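Local coordinates for protein alpha-1,3-glucanase (Bacillus circulans, PDB 5ZRU) that probably hydrolyses the alpha-1,3-glucosidic linkages of alpha-1,3-glucan, this chain being the catalytic part of a longer family 87 glycoside hydrolase, at residues H254-F259 with H281-S286; F192-N197 with G225-G230; V316-C321 with I346-A351; P177-R182 with M248-W253. One frame throughout, in Å; residues are numbered along the deposited sequence.

Contact 1 (H254-F259 with H281-S286). With CA (calcium ion), chain L; PE5 (3,6,9,12,15,18,21,24-octaoxahexacosan-1-ol), chain C.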
# COMPACT_ATOMS: atom_id res chain seq x y z
N HIS A 254 15.61 3.65 -13.12
CA HIS A 254 16.82 4.39 -13.47
C HIS A 254 17.10 5.57 -12.55
O HIS A 254 18.27 5.82 -12.24
CB HIS A 254 16.73 4.88 -14.93
CG HIS A 254 16.66 3.76 -15.92
ND1 HIS A 254 17.77 3.06 -16.32
CD2 HIS A 254 15.61 3.22 -16.58
CE1 HIS A 254 17.42 2.13 -17.19
NE2 HIS A 254 16.11 2.21 -17.37
N THR A 255 16.07 6.28 -12.10
CA THR A 255 16.24 7.49 -11.30
C THR A 255 15.77 7.22 -9.88
O THR A 255 14.58 6.96 -9.66
CB THR A 255 15.45 8.66 -11.90
OG1 THR A 255 15.98 8.99 -13.20
CG2 THR A 255 15.53 9.88 -11.00
N ASN A 256 16.70 7.29 -8.91
CA ASN A 256 16.43 7.06 -7.49
C ASN A 256 16.63 8.36 -6.72
O ASN A 256 17.71 8.95 -6.76
CB ASN A 256 17.35 5.99 -6.90
CG ASN A 256 17.07 4.59 -7.43
OD1 ASN A 256 16.20 4.40 -8.27
ND2 ASN A 256 17.83 3.61 -6.95
N ILE A 257 15.60 8.79 -6.00
CA ILE A 257 15.73 9.87 -5.03
C ILE A 257 15.82 9.23 -3.65
O ILE A 257 14.88 8.57 -3.19
CB ILE A 257 14.56 10.86 -5.11
CG1 ILE A 257 14.56 11.62 -6.44
CG2 ILE A 257 14.67 11.87 -3.96
CD1 ILE A 257 13.39 12.62 -6.58
N GLN A 258 16.96 9.42 -2.99
CA GLN A 258 17.21 8.81 -1.69
C GLN A 258 17.23 9.92 -0.64
O GLN A 258 18.17 10.72 -0.61
CB GLN A 258 18.53 8.04 -1.68
CG GLN A 258 18.85 7.48 -0.30
CD GLN A 258 17.88 6.40 0.11
OE1 GLN A 258 17.79 5.36 -0.56
NE2 GLN A 258 17.13 6.63 1.19
N PHE A 259 16.20 9.98 0.20
CA PHE A 259 16.25 10.89 1.33
C PHE A 259 17.13 10.28 2.41
O PHE A 259 16.99 9.11 2.75
CB PHE A 259 14.84 11.17 1.85
CG PHE A 259 14.01 11.99 0.90
CD1 PHE A 259 14.11 13.38 0.91
CD2 PHE A 259 13.18 11.38 -0.03
CE1 PHE A 259 13.37 14.14 0.04
CE2 PHE A 259 12.43 12.14 -0.92
CZ PHE A 259 12.52 13.52 -0.88
N HIS A 281 8.00 8.98 -13.12
CA HIS A 281 9.13 8.18 -13.62
C HIS A 281 10.34 8.26 -12.69
O HIS A 281 11.48 8.42 -13.13
CB HIS A 281 9.48 8.56 -15.05
CG HIS A 281 8.49 8.02 -16.04
ND1 HIS A 281 8.26 6.66 -16.17
CD2 HIS A 281 7.63 8.63 -16.87
CE1 HIS A 281 7.31 6.47 -17.08
NE2 HIS A 281 6.92 7.65 -17.52
N ILE A 282 10.07 8.12 -11.39
CA ILE A 282 11.07 8.26 -10.34
C ILE A 282 10.79 7.20 -9.29
O ILE A 282 9.62 6.92 -8.98
CB ILE A 282 11.02 9.68 -9.74
CG1 ILE A 282 11.62 10.68 -10.73
CG2 ILE A 282 11.74 9.75 -8.40
CD1 ILE A 282 11.15 12.08 -10.52
N TYR A 283 11.85 6.59 -8.77
CA TYR A 283 11.80 5.82 -7.53
C TYR A 283 12.24 6.70 -6.37
O TYR A 283 13.22 7.44 -6.49
CB TYR A 283 12.69 4.58 -7.63
CG TYR A 283 12.91 3.90 -6.31
CD1 TYR A 283 11.98 3.00 -5.79
CD2 TYR A 283 14.06 4.16 -5.55
CE1 TYR A 283 12.18 2.38 -4.57
CE2 TYR A 283 14.26 3.54 -4.32
CZ TYR A 283 13.32 2.66 -3.84
OH TYR A 283 13.52 2.04 -2.62
N MET A 284 11.54 6.61 -5.23
CA MET A 284 11.91 7.38 -4.05
C MET A 284 11.96 6.47 -2.82
O MET A 284 11.11 5.60 -2.66
CB MET A 284 10.92 8.53 -3.75
CG MET A 284 10.71 9.51 -4.88
SD MET A 284 10.29 11.15 -4.24
CE MET A 284 8.99 10.74 -3.06
N ASN A 285 12.93 6.73 -1.96
CA ASN A 285 13.12 5.99 -0.72
C ASN A 285 13.43 6.98 0.39
O ASN A 285 13.97 8.06 0.15
CB ASN A 285 14.27 4.98 -0.88
CG ASN A 285 14.42 4.07 0.32
OD1 ASN A 285 13.44 3.70 0.94
ND2 ASN A 285 15.66 3.73 0.65
N SER A 286 13.09 6.60 1.62
CA SER A 286 13.30 7.42 2.80
C SER A 286 14.55 6.99 3.57
O SER A 286 15.24 6.04 3.21
CB SER A 286 12.11 7.32 3.74
OG SER A 286 12.22 6.09 4.44
CA CA L . 5.63 8.12 -19.21
C48 PE5 C . 20.17 5.92 3.47
C50 PE5 C . 19.11 5.03 4.14
O1 PE5 C . 19.74 4.02 4.89
C1 PE5 C . 18.87 3.19 5.60
C2 PE5 C . 19.62 2.01 6.22
O2 PE5 C . 20.14 1.19 5.21
C3 PE5 C . 20.98 0.16 5.62
C4 PE5 C . 21.52 -0.60 4.40
O3 PE5 C . 20.46 -1.07 3.62
C5 PE5 C . 20.79 -1.86 2.51
C6 PE5 C . 20.04 -1.38 1.27
O4 PE5 C . 18.78 -2.00 1.14
C7 PE5 C . 17.73 -1.18 0.70
C8 PE5 C . 18.11 -0.46 -0.60
O5 PE5 C . 17.23 0.60 -0.82
C9 PE5 C . 17.63 1.49 -1.82
C10 PE5 C . 16.77 1.25 -3.05
O6 PE5 C . 17.60 1.03 -4.15
C11 PE5 C . 17.00 0.36 -5.22
C12 PE5 C . 18.05 -0.09 -6.22
O7 PE5 C . 17.76 0.56 -7.42
C13 PE5 C . 17.93 -0.22 -8.57
C14 PE5 C . 18.20 0.72 -9.75
O8 PE5 C . 18.96 1.79 -9.28
C15 PE5 C . 19.25 2.80 -10.22
C16 PE5 C . 20.77 2.87 -10.44
O52 PE5 C . 21.30 4.02 -9.83
O HOH W 1 3.50 7.51 -19.08
O HOH W 2 5.49 10.49 -19.26
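Thr255 opens this parallel strand pair: its O takes the N-H of Tyr283, while its CG2 leans on CG1 of Ile282, 4.0 Å away; just before Ile282, His281 NE2 binds a calcium ion at 2.2 Å. Asn256 stands level with Tyr283. Asn256 OD1 lies 3.5 Å from CD2 of Tyr283, and Asn256 ND2 donates to O7 of the polyether PE5 at 3.1 Å. Ile257 carries two backbone bonds, N to Tyr283 O and O from Asn285 N; its side chain shares a face with Met284, and its CD1 reaches CG2 of Ile282 at 3.8 Å. Gln258 bends at chi2 (67°), and its side chain lies alongside that of Asn285. Gln258 OE1 receives Asn285 ND2 at 2.9 Å, in the carbonyl plane and on a lone pair, although the amide planes stand 87° apart. Gln258 NE2 donates to Phe259 O at 2.9 Å and weakly to Ser286 O, while Asn285 OD1 is bonded to His318 ND1. Phe259 gives its N-H to Asn285 O, and Met284 SD sits at its ring edge, 5.4 Å from the centroid and 83° off the normal, a Met-aromatic contact. The Ile257 and Met284 face of this right-handed parallel beta-helix is therefore apolar; the Asn256 and Tyr283 face is polar, its Gln258 and Asn285 amides held in rotation by bonds at both ends, consistent with a surface receiving an oxygen-rich chain.

Contact 2 (F192-N197 with G225-G230). With CA (calcium ion), chain H; PE5 (3,6,9,12,15,18,21,24-octaoxahexacosan-1-ol), chain C.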
# COMPACT_ATOMS: atom_id res chain seq x y z
N PHE A 192 22.53 22.23 -12.52
CA PHE A 192 22.69 23.09 -11.36
C PHE A 192 23.55 22.45 -10.29
O PHE A 192 23.54 22.90 -9.13
CB PHE A 192 21.31 23.49 -10.83
CG PHE A 192 20.56 24.36 -11.79
CD1 PHE A 192 20.71 25.74 -11.75
CD2 PHE A 192 19.78 23.80 -12.79
CE1 PHE A 192 20.05 26.55 -12.66
CE2 PHE A 192 19.13 24.61 -13.70
CZ PHE A 192 19.27 25.98 -13.64
N GLY A 193 24.32 21.43 -10.64
CA GLY A 193 25.33 20.89 -9.75
C GLY A 193 25.02 19.53 -9.17
O GLY A 193 25.89 18.96 -8.50
N ALA A 194 23.82 18.99 -9.39
CA ALA A 194 23.54 17.65 -8.89
C ALA A 194 24.43 16.64 -9.60
O ALA A 194 24.70 16.76 -10.80
CB ALA A 194 22.08 17.28 -9.10
N VAL A 195 24.90 15.64 -8.86
CA VAL A 195 25.73 14.58 -9.40
C VAL A 195 25.15 13.25 -8.95
O VAL A 195 24.93 13.04 -7.75
CB VAL A 195 27.21 14.70 -8.96
CG1 VAL A 195 28.03 13.55 -9.52
CG2 VAL A 195 27.80 16.04 -9.40
N ALA A 196 24.89 12.35 -9.90
CA ALA A 196 24.38 11.03 -9.55
C ALA A 196 25.48 10.15 -8.95
O ALA A 196 26.65 10.25 -9.32
CB ALA A 196 23.81 10.34 -10.80
N ASN A 197 25.08 9.30 -8.01
CA ASN A 197 25.86 8.13 -7.58
C ASN A 197 27.14 8.47 -6.83
O ASN A 197 28.04 7.62 -6.73
CB ASN A 197 26.20 7.23 -8.78
CG ASN A 197 24.96 6.78 -9.55
OD1 ASN A 197 23.88 6.66 -8.99
ND2 ASN A 197 25.12 6.54 -10.85
N GLY A 225 20.25 7.72 -12.28
CA GLY A 225 21.20 7.71 -11.19
C GLY A 225 20.51 7.92 -9.86
O GLY A 225 19.31 8.18 -9.77
N THR A 226 21.31 7.79 -8.80
CA THR A 226 20.84 8.01 -7.44
C THR A 226 21.24 9.40 -6.98
O THR A 226 22.43 9.76 -7.02
CB THR A 226 21.40 6.96 -6.48
OG1 THR A 226 20.92 5.66 -6.87
CG2 THR A 226 20.95 7.25 -5.05
N PHE A 227 20.25 10.18 -6.54
CA PHE A 227 20.46 11.51 -5.99
C PHE A 227 20.06 11.50 -4.53
O PHE A 227 19.09 10.85 -4.15
CB PHE A 227 19.66 12.53 -6.78
CG PHE A 227 20.07 12.59 -8.22
CD1 PHE A 227 21.06 13.46 -8.63
CD2 PHE A 227 19.50 11.72 -9.15
CE1 PHE A 227 21.45 13.51 -9.96
CE2 PHE A 227 19.90 11.75 -10.46
CZ PHE A 227 20.87 12.65 -10.87
N HIS A 228 20.83 12.22 -3.71
CA HIS A 228 20.68 12.18 -2.26
C HIS A 228 20.17 13.53 -1.76
O HIS A 228 20.77 14.57 -2.04
CB HIS A 228 22.00 11.82 -1.58
CG HIS A 228 22.44 10.41 -1.85
ND1 HIS A 228 23.21 10.06 -2.94
CD2 HIS A 228 22.20 9.26 -1.18
CE1 HIS A 228 23.43 8.75 -2.92
NE2 HIS A 228 22.82 8.24 -1.87
N LEU A 229 19.07 13.50 -1.02
CA LEU A 229 18.43 14.71 -0.53
C LEU A 229 18.39 14.66 0.99
O LEU A 229 17.66 13.84 1.57
CB LEU A 229 17.02 14.87 -1.12
CG LEU A 229 16.90 14.82 -2.64
CD1 LEU A 229 15.46 15.16 -3.05
CD2 LEU A 229 17.85 15.79 -3.32
N GLY A 230 19.16 15.53 1.64
CA GLY A 230 19.33 15.52 3.08
C GLY A 230 18.27 16.24 3.88
O GLY A 230 18.45 16.46 5.08
CA CA H . 24.90 13.55 -5.45
C48 PE5 C . 20.17 5.92 3.47
C50 PE5 C . 19.11 5.03 4.14
O1 PE5 C . 19.74 4.02 4.89
C1 PE5 C . 18.87 3.19 5.60
C2 PE5 C . 19.62 2.01 6.22
O2 PE5 C . 20.14 1.19 5.21
C3 PE5 C . 20.98 0.16 5.62
C4 PE5 C . 21.52 -0.60 4.40
O3 PE5 C . 20.46 -1.07 3.62
C5 PE5 C . 20.79 -1.86 2.51
C6 PE5 C . 20.04 -1.38 1.27
O4 PE5 C . 18.78 -2.00 1.14
C7 PE5 C . 17.73 -1.18 0.70
C8 PE5 C . 18.11 -0.46 -0.60
O5 PE5 C . 17.23 0.60 -0.82
C9 PE5 C . 17.63 1.49 -1.82
C10 PE5 C . 16.77 1.25 -3.05
O6 PE5 C . 17.60 1.03 -4.15
C11 PE5 C . 17.00 0.36 -5.22
C12 PE5 C . 18.05 -0.09 -6.22
O7 PE5 C . 17.76 0.56 -7.42
C13 PE5 C . 17.93 -0.22 -8.57
C14 PE5 C . 18.20 0.72 -9.75
O8 PE5 C . 18.96 1.79 -9.28
C15 PE5 C . 19.25 2.80 -10.22
C16 PE5 C . 20.77 2.87 -10.44
O52 PE5 C . 21.30 4.02 -9.83
O HOH W 3 24.13 11.14 -5.17
O HOH W 4 26.55 15.37 -5.67
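Gly225 meets Ala196, its CA 3.7 Å from Ala196 CB, where strand 225-229, at the N-terminal end of the parallel beta-helix, is met by the calcium-binding loop 192-197. Thr226 comes next and is held at both ends of its backbone by Asn197. Its N donates to the side-chain OD1 of Asn197 at 2.8 Å, tilted 34° from the carbonyl plane, and its O accepts Asn197 N at 2.9 Å in a nearly straight bond (170°). Asn197 chi1 (-56°) sets CG beside its own backbone N, and N and OD1 of this one residue both reach Thr226. Thr226 OG1 has a weak bond to O52 of the polyether PE5. Phe227 turns one ring face to Ala196, whose CA is 3.8 Å above it, offset toward the rim; Ala196 CB touches CZ at 3.7 Å and Ala194 CB touches CE1. Between these alanines the carbonyl of Val195 turns to the calcium ion, which its O binds at 2.4 Å; Asp198, Gln200 and Asp202 supply further ligands, with two waters. At His228 the strand reaches the metal's second shell, for water 3, a calcium ligand that donates to Thr226 O, lies in the imidazole plane 2.6 Å from His228 ND1.

Contact 3 (V316-C321 with I346-A351)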
# COMPACT_ATOMS: atom_id res chain seq x y z
N VAL A 316 7.47 4.36 -4.69
CA VAL A 316 7.81 5.01 -3.42
C VAL A 316 7.61 4.03 -2.28
O VAL A 316 6.62 3.28 -2.25
CB VAL A 316 7.00 6.31 -3.18
CG1 VAL A 316 7.32 7.32 -4.27
CG2 VAL A 316 5.50 6.02 -3.09
N GLU A 317 8.56 4.02 -1.34
CA GLU A 317 8.46 3.10 -0.22
C GLU A 317 9.17 3.67 1.00
O GLU A 317 10.04 4.53 0.90
CB GLU A 317 9.03 1.71 -0.57
CG GLU A 317 10.44 1.66 -1.10
CD GLU A 317 10.87 0.25 -1.54
OE1 GLU A 317 10.09 -0.71 -1.37
OE2 GLU A 317 11.99 0.11 -2.08
N HIS A 318 8.78 3.14 2.16
CA HIS A 318 9.40 3.42 3.45
C HIS A 318 9.12 4.82 3.96
O HIS A 318 9.82 5.32 4.86
CB HIS A 318 10.91 3.15 3.41
CG HIS A 318 11.25 1.79 2.90
ND1 HIS A 318 12.33 1.55 2.08
CD2 HIS A 318 10.65 0.60 3.10
CE1 HIS A 318 12.38 0.27 1.78
NE2 HIS A 318 11.38 -0.34 2.40
N PHE A 319 8.08 5.48 3.45
CA PHE A 319 7.70 6.78 3.99
C PHE A 319 6.64 6.60 5.07
O PHE A 319 6.15 5.50 5.31
CB PHE A 319 7.22 7.70 2.86
CG PHE A 319 8.32 8.11 1.92
CD1 PHE A 319 9.11 9.22 2.21
CD2 PHE A 319 8.60 7.35 0.80
CE1 PHE A 319 10.15 9.58 1.36
CE2 PHE A 319 9.64 7.71 -0.06
CZ PHE A 319 10.42 8.83 0.23
N GLU A 320 6.31 7.71 5.74
CA GLU A 320 5.23 7.68 6.71
C GLU A 320 3.93 7.22 6.06
O GLU A 320 3.25 6.32 6.55
CB GLU A 320 5.06 9.06 7.34
CG GLU A 320 3.87 9.19 8.27
CD GLU A 320 3.64 10.62 8.70
OE1 GLU A 320 4.23 11.53 8.07
OE2 GLU A 320 2.87 10.84 9.66
N CYS A 321 3.59 7.86 4.95
CA CYS A 321 2.57 7.42 4.01
C CYS A 321 3.16 7.58 2.62
O CYS A 321 4.08 8.38 2.42
CB CYS A 321 1.28 8.25 4.10
SG CYS A 321 0.56 8.43 5.74
N ILE A 346 3.33 1.71 -4.56
CA ILE A 346 3.30 2.45 -3.32
C ILE A 346 3.32 1.40 -2.23
O ILE A 346 2.30 0.74 -1.98
CB ILE A 346 2.07 3.36 -3.22
CG1 ILE A 346 2.02 4.30 -4.44
CG2 ILE A 346 2.09 4.15 -1.91
CD1 ILE A 346 0.63 4.93 -4.72
N ARG A 347 4.49 1.17 -1.62
CA ARG A 347 4.71 -0.06 -0.88
C ARG A 347 5.53 0.18 0.37
O ARG A 347 6.32 1.13 0.44
CB ARG A 347 5.43 -1.12 -1.74
CG ARG A 347 4.75 -1.43 -3.08
CD ARG A 347 5.51 -2.55 -3.80
NE ARG A 347 4.89 -2.94 -5.07
CZ ARG A 347 5.56 -3.51 -6.06
NH1 ARG A 347 6.86 -3.76 -5.91
NH2 ARG A 347 4.94 -3.84 -7.20
N ASN A 348 5.32 -0.67 1.37
CA ASN A 348 6.21 -0.72 2.54
C ASN A 348 6.29 0.63 3.25
O ASN A 348 7.36 1.04 3.72
CB ASN A 348 7.61 -1.18 2.13
CG ASN A 348 7.58 -2.40 1.27
OD1 ASN A 348 7.00 -3.42 1.64
ND2 ASN A 348 8.18 -2.31 0.08
N ASN A 349 5.17 1.34 3.33
CA ASN A 349 5.12 2.56 4.13
C ASN A 349 4.57 2.24 5.52
O ASN A 349 3.87 1.24 5.73
CB ASN A 349 4.27 3.62 3.43
CG ASN A 349 4.78 3.94 2.04
OD1 ASN A 349 5.79 4.64 1.88
ND2 ASN A 349 4.09 3.42 1.01
N LEU A 350 4.94 3.10 6.48
CA LEU A 350 4.62 2.87 7.89
C LEU A 350 3.15 3.10 8.21
O LEU A 350 2.68 2.65 9.26
CB LEU A 350 5.49 3.77 8.77
CG LEU A 350 6.98 3.38 8.76
CD1 LEU A 350 7.86 4.56 9.12
CD2 LEU A 350 7.24 2.21 9.73
N ALA A 351 2.42 3.79 7.33
CA ALA A 351 0.99 4.03 7.50
C ALA A 351 0.30 3.98 6.14
O ALA A 351 0.62 3.10 5.34
CB ALA A 351 0.74 5.37 8.21
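Glu317 presses on the neighbouring coil from its first side-chain atom, CB lying 2.9 Å from Arg347 O. CG is turned between the backbone N and the carbonyl carbon (chi1 55°), the crowded position, and rests 3.7 Å above the plane of the His318 ring, toward its rim. From CG the chain runs extended, so that CD carries the carboxylate alongside Asn348, both side chains pointing the same way. OE1 receives Asn348 ND2 at 2.9 Å, met nearly along the C-O axis; the bond is bent, with 142° at the hydrogen, and the carboxylate and amide planes are 40° apart. OE2 pairs instead with Tyr283 OH, so the buried carboxylate is gripped through both oxygens. The backbones beneath are successive coils of the right-handed parallel beta-helix. Before the turn Arg347 N donates to Val316 O at 3.1 Å; then His318 and Asn348 both take backbone angles with positive phi, and the two chains bend together out of their strands. Beyond that bend Asn349 OD1 accepts Phe319 N at 2.9 Å, in its carbonyl plane and on a lone pair, while Asn349 ND2 bonds to Asn373 OD1 of the following coil. This single Asn-to-Asn step between coils resembles a rung of the asparagine ladder of pectate lyase-like turns. Leu350 N returns a bond to Phe319 O. On the strand side Val316 CG2 touches Ile346 CG2 at 4.1 Å, and at the far end Cys321 SG lies 3.9 Å from CB of Ala351, the residue just before the calcium ligand Asp352.

Contact 4 (P177-R182 with M248-W253). With SO4 (sulfate ion), chain E.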
# COMPACT_ATOMS: atom_id res chain seq x y z
N PRO A 177 12.73 -1.05 -19.48
CA PRO A 177 13.00 -0.20 -20.64
C PRO A 177 14.21 0.69 -20.38
O PRO A 177 14.57 0.97 -19.24
CB PRO A 177 11.71 0.63 -20.80
CG PRO A 177 11.11 0.66 -19.43
CD PRO A 177 11.54 -0.61 -18.73
N ALA A 178 14.85 1.10 -21.47
CA ALA A 178 15.97 2.03 -21.34
C ALA A 178 15.52 3.32 -20.65
O ALA A 178 14.33 3.63 -20.56
CB ALA A 178 16.58 2.34 -22.70
N ALA A 179 16.50 4.06 -20.14
CA ALA A 179 16.23 5.36 -19.52
C ALA A 179 15.44 6.26 -20.46
O ALA A 179 15.69 6.31 -21.67
CB ALA A 179 17.54 6.04 -19.13
N ILE A 180 14.49 6.98 -19.89
CA ILE A 180 13.73 7.97 -20.65
C ILE A 180 14.63 9.16 -20.97
O ILE A 180 15.33 9.68 -20.08
CB ILE A 180 12.49 8.42 -19.87
CG1 ILE A 180 11.56 7.23 -19.64
CG2 ILE A 180 11.74 9.54 -20.64
CD1 ILE A 180 10.51 7.49 -18.60
N ALA A 181 14.57 9.61 -22.22
CA ALA A 181 15.41 10.69 -22.71
C ALA A 181 15.07 12.02 -22.05
O ALA A 181 13.93 12.29 -21.69
CB ALA A 181 15.26 10.83 -24.22
N ARG A 182 16.09 12.85 -21.91
CA ARG A 182 15.88 14.23 -21.49
C ARG A 182 15.00 14.96 -22.49
O ARG A 182 15.33 14.98 -23.69
CB ARG A 182 17.22 14.94 -21.35
CG ARG A 182 17.08 16.41 -21.03
CD ARG A 182 18.41 17.04 -20.68
NE ARG A 182 18.25 18.47 -20.43
CZ ARG A 182 19.17 19.24 -19.87
NH1 ARG A 182 20.33 18.73 -19.48
NH2 ARG A 182 18.92 20.53 -19.69
N MET A 248 10.16 15.11 -14.27
CA MET A 248 10.19 13.77 -14.84
C MET A 248 11.58 13.17 -14.68
O MET A 248 12.57 13.81 -15.01
CB MET A 248 9.82 13.78 -16.33
CG MET A 248 9.62 12.38 -16.92
SD MET A 248 9.48 12.39 -18.73
CE MET A 248 11.18 12.69 -19.19
N GLY A 249 11.63 11.93 -14.19
CA GLY A 249 12.87 11.20 -14.10
C GLY A 249 13.09 10.34 -15.33
O GLY A 249 12.33 10.39 -16.31
N ALA A 250 14.13 9.50 -15.27
CA ALA A 250 14.45 8.62 -16.38
C ALA A 250 13.76 7.25 -16.29
O ALA A 250 13.99 6.40 -17.15
CB ALA A 250 15.97 8.42 -16.49
N GLY A 251 12.93 7.04 -15.27
CA GLY A 251 12.25 5.76 -15.10
C GLY A 251 12.39 5.24 -13.68
O GLY A 251 13.38 5.48 -13.00
N ILE A 252 11.37 4.50 -13.23
CA ILE A 252 11.44 3.95 -11.87
C ILE A 252 12.61 3.00 -11.70
O ILE A 252 13.02 2.73 -10.57
CB ILE A 252 10.11 3.26 -11.47
CG1 ILE A 252 9.85 2.02 -12.34
CG2 ILE A 252 8.96 4.26 -11.51
CD1 ILE A 252 8.60 1.21 -11.89
N TRP A 253 13.16 2.47 -12.79
CA TRP A 253 14.32 1.59 -12.72
C TRP A 253 15.64 2.33 -12.92
O TRP A 253 16.70 1.69 -12.91
CB TRP A 253 14.20 0.47 -13.77
CG TRP A 253 13.18 -0.59 -13.36
CD1 TRP A 253 11.89 -0.70 -13.79
CD2 TRP A 253 13.39 -1.66 -12.42
NE1 TRP A 253 11.28 -1.78 -13.18
CE2 TRP A 253 12.18 -2.38 -12.33
CE3 TRP A 253 14.49 -2.07 -11.65
CZ2 TRP A 253 12.03 -3.50 -11.51
CZ3 TRP A 253 14.34 -3.20 -10.82
CH2 TRP A 253 13.12 -3.89 -10.76
S SO4 E . 21.23 15.21 -18.55
O1 SO4 E . 20.80 14.00 -19.27
O2 SO4 E . 20.15 15.68 -17.68
O3 SO4 E . 21.56 16.25 -19.51
O4 SO4 E . 22.40 14.88 -17.72
O HOH W 5 12.89 3.97 -18.18
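A single carbonyl oxygen, Ala250 O, gathers nearly all the polar chemistry between the loop 177-182 and residues 248-253. Ile180 N donates to it at 2.8 Å, almost straight at 173° but tilted from the carbonyl plane. Water 5 donates to the same oxygen at 2.9 Å and also to Ala178 O at 2.8 Å, bridging the two chains, and Ala179 CA adds a C-H···O contact to Ala250 O at 3.4 Å. The touching parts run 165° apart, close to antiparallel, yet one direct backbone hydrogen bond is too little for a strand pair. Apolar contacts flank this point. Ala179 CB meets Ala250 CB at 3.9 Å. The Ile180 side chain lies against the Ala250 carbonyl and sends CG2 to CE of Met248, 3.5 Å away; chi3 of Met248 (74°) bends the thioether so that CE turns to this methyl and stands 3.7 Å from Ala181 O. At the loop's end Arg182 NH1 holds O3 of a sulfate, probably from the crystallisation liquor, at the edge of its guanidinium, while NH2 forms a salt bridge with Asp191. Strand 166-174, of an antiparallel sheet of the N-terminal domain, leads into this loop, and strand 245-249 belongs to the early coils of the parallel beta-helix; so the contact is that of an interdomain connection passing along the side of a pectate lyase-like solenoid's first coils.

Overall arrangement
Contacts 1 and 3 are buried pairings between successive coils of the beta-helix, contacts 2 and 4 its partly exposed N-terminal end, where loops meet strands. Contact 1 is central to the set: strand 255-259 neighbours strand 225-229 of contact 2, while strand 277-285 lies beside strand 310-317 of contact 3 and strand 245-249 of contact 4. Contacts 2, 3 and 4 do not touch one another. The chemistry follows the location. Regular backbone pairing dominates contact 1, with a calcium ion at its edge; asparagine and carboxylate side chains take over at the bend of contact 3; the peripheral pair rely on few direct hydrogen bonds and on water, which in contact 2 links a loop-bound calcium ion to the strand.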